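Long-range contact in reducing end xylose-releasing exo-oligoxylanase (Paenibacillus barengoltzii G22, PDB 5YXT), which probably hydrolyses xylo-oligosaccharides, releasing xylose from their reducing ends, as a family 8 glycoside hydrolase: residues Gln5-Thr10 against Asp272-Ala277. Numbering follows the deposited sequence.
Sequences QGAYCT and DWEWFA
Ala7 and Tyr8, at the start of the short helix 7-10, give their backbone N-H groups to the carbonyls of Glu274 and Trp275, near the C-terminal end of helix 263-276. The contact is a backbone junction in which the N-terminal end of helix 7-10 meets the C-terminal end of helix 263-276, and it joins the N-terminal residues 5-10 to that helix. Ala7 N bonds to Glu274 O at 2.9 Å with an N-H...O angle of 168°. Tyr8 N bonds to Trp275 O, also at 2.9 Å and nearly straight. Both donors lie in the plane of their carbonyl, and Tyr8 N comes in on a lone pair. The first N-H groups of one helix thus satisfy carbonyls at the C-terminal end of another.

Gly6, the N-cap residue, fits tightly here. Its CA is 3.2 Å from Trp275 O, and it makes a CA-H...O contact with Glu274 O. Ala277 leaves the helix with positive phi, and its CB packs 3.7 Å from Gly6 N.

Tyr8 and Phe276 supply the aromatic part. Tyr8 CG is turned anti to the backbone N (chi1 168°), which sets it beside Phe276, with CE1 of Phe276 3.6 Å from Tyr8 CG. The same CE1 also touches Tyr8 CB. The ring planes are only 26° apart, but the rings are displaced enough, with the Tyr8 and Phe276 centroids 5.4 Å apart, that this is not a full stack.

The carboxylate of Glu274 forms a salt bridge with Arg14, just beyond helix 7-10. The Trp275 indole bonds through NE1 to Tyr373 O and packs on Leu134 and Phe138 of helix 126-143. Helix 199-208 borders the aromatic pair, with Leu207 against Tyr8 and Glu203 against Phe276.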
loop_
_atom_site.group_PDB
_atom_site.type_symbol
_atom_site.label_atom_id
_atom_site.label_comp_id
_atom_site.label_asym_id
_atom_site.label_seq_id
_atom_site.Cartn_x
_atom_site.Cartn_y
_atom_site.Cartn_z
ATOM N N GLN C 5 1.657 -0.233 23.602
ATOM C CA GLN C 5 1.855 -0.593 24.996
ATOM C C GLN C 5 1.407 -2.024 25.197
ATOM O O GLN C 5 0.383 -2.446 24.642
ATOM C CB GLN C 5 1.059 0.267 25.974
ATOM C CG GLN C 5 0.828 1.695 25.617
ATOM C CD GLN C 5 -0.226 2.301 26.525
ATOM O OE1 GLN C 5 0.080 2.772 27.616
ATOM N NE2 GLN C 5 -1.478 2.269 26.084
ATOM N N GLY C 6 2.163 -2.751 26.009
ATOM C CA GLY C 6 1.814 -4.127 26.293
ATOM C C GLY C 6 0.635 -4.167 27.237
ATOM O O GLY C 6 0.610 -3.467 28.256
ATOM N N ALA C 7 -0.356 -4.981 26.893
ATOM C CA ALA C 7 -1.525 -5.163 27.744
ATOM C C ALA C 7 -1.162 -5.693 29.124
ATOM O O ALA C 7 -1.910 -5.470 30.083
ATOM C CB ALA C 7 -2.508 -6.114 27.060
ATOM N N TYR C 8 -0.038 -6.391 29.250
ATOM C CA TYR C 8 0.394 -6.827 30.571
ATOM C C TYR C 8 0.555 -5.641 31.517
ATOM O O TYR C 8 0.129 -5.694 32.674
ATOM C CB TYR C 8 1.706 -7.592 30.478
ATOM C CG TYR C 8 2.293 -7.793 31.841
ATOM C CD1 TYR C 8 1.702 -8.674 32.736
ATOM C CD2 TYR C 8 3.409 -7.060 32.265
ATOM C CE1 TYR C 8 2.216 -8.848 34.001
ATOM C CE2 TYR C 8 3.928 -7.234 33.527
ATOM C CZ TYR C 8 3.323 -8.129 34.390
ATOM O OH TYR C 8 3.831 -8.315 35.651
ATOM N N CYS C 9 1.185 -4.568 31.042
ATOM C CA CYS C 9 1.480 -3.433 31.915
ATOM C C CYS C 9 0.248 -2.594 32.211
ATOM O O CYS C 9 0.174 -1.963 33.267
ATOM C CB CYS C 9 2.547 -2.552 31.287
ATOM S SG CYS C 9 4.110 -3.360 31.149
ATOM N N THR C 10 -0.702 -2.539 31.287
ATOM C CA THR C 10 -1.863 -1.672 31.447
ATOM C C THR C 10 -3.099 -2.399 31.942
ATOM O O THR C 10 -3.958 -1.778 32.573
ATOM C CB THR C 10 -2.217 -1.001 30.121
ATOM O OG1 THR C 10 -2.564 -2.011 29.159
ATOM C CG2 THR C 10 -1.051 -0.162 29.603
ATOM N N ASP C 272 2.183 -11.701 21.234
ATOM C CA ASP C 272 3.281 -11.156 22.031
ATOM C C ASP C 272 3.332 -9.640 21.927
ATOM O O ASP C 272 3.511 -8.947 22.937
ATOM C CB ASP C 272 4.614 -11.758 21.590
ATOM C CG ASP C 272 5.774 -11.346 22.495
ATOM O OD1 ASP C 272 5.591 -11.254 23.729
ATOM O OD2 ASP C 272 6.876 -11.099 21.973
ATOM N N TRP C 273 3.182 -9.105 20.710
ATOM C CA TRP C 273 3.226 -7.660 20.555
ATOM C C TRP C 273 2.097 -7.002 21.335
ATOM O O TRP C 273 2.317 -6.013 22.044
ATOM C CB TRP C 273 3.164 -7.240 19.090
ATOM C CG TRP C 273 3.241 -5.739 19.023
ATOM C CD1 TRP C 273 2.204 -4.863 18.850
ATOM C CD2 TRP C 273 4.409 -4.940 19.223
ATOM N NE1 TRP C 273 2.664 -3.566 18.902
ATOM C CE2 TRP C 273 4.014 -3.586 19.133
ATOM C CE3 TRP C 273 5.753 -5.234 19.461
ATOM C CZ2 TRP C 273 4.917 -2.536 19.270
ATOM C CZ3 TRP C 273 6.653 -4.181 19.599
ATOM C CH2 TRP C 273 6.228 -2.852 19.500
ATOM N N GLU C 274 0.878 -7.540 21.228
ATOM C CA GLU C 274 -0.231 -6.952 21.971
ATOM C C GLU C 274 -0.005 -7.043 23.477
ATOM O O GLU C 274 -0.289 -6.086 24.202
ATOM C CB GLU C 274 -1.564 -7.612 21.589
ATOM C CG GLU C 274 -2.733 -7.329 22.560
ATOM C CD GLU C 274 -3.260 -5.878 22.525
ATOM O OE1 GLU C 274 -2.596 -4.971 21.967
ATOM O OE2 GLU C 274 -4.359 -5.637 23.082
ATOM N N TRP C 275 0.514 -8.174 23.965
ATOM C CA TRP C 275 0.641 -8.363 25.412
ATOM C C TRP C 275 1.841 -7.637 25.997
ATOM O O TRP C 275 1.780 -7.190 27.149
ATOM C CB TRP C 275 0.771 -9.845 25.774
ATOM C CG TRP C 275 -0.527 -10.601 25.824
ATOM C CD1 TRP C 275 -1.759 -10.151 25.451
ATOM C CD2 TRP C 275 -0.703 -11.948 26.258
ATOM N NE1 TRP C 275 -2.693 -11.140 25.628
ATOM C CE2 TRP C 275 -2.065 -12.257 26.118
ATOM C CE3 TRP C 275 0.167 -12.932 26.740
ATOM C CZ2 TRP C 275 -2.582 -13.507 26.454
ATOM C CZ3 TRP C 275 -0.345 -14.169 27.076
ATOM C CH2 TRP C 275 -1.704 -14.447 26.935
ATOM N N PHE C 276 2.936 -7.527 25.249
ATOM C CA PHE C 276 4.180 -7.023 25.814
ATOM C C PHE C 276 4.855 -5.945 24.989
ATOM O O PHE C 276 5.678 -5.215 25.548
ATOM C CB PHE C 276 5.163 -8.181 26.055
ATOM C CG PHE C 276 4.760 -9.043 27.212
ATOM C CD1 PHE C 276 5.040 -8.645 28.514
ATOM C CD2 PHE C 276 4.039 -10.196 27.009
ATOM C CE1 PHE C 276 4.639 -9.408 29.590
ATOM C CE2 PHE C 276 3.636 -10.973 28.083
ATOM C CZ PHE C 276 3.933 -10.578 29.368
ATOM N N ALA C 277 4.535 -5.814 23.703
ATOM C CA ALA C 277 5.071 -4.761 22.839
ATOM C C ALA C 277 6.581 -4.614 23.031
ATOM O O ALA C 277 7.116 -3.511 23.160
ATOM C CB ALA C 277 4.338 -3.436 23.074
#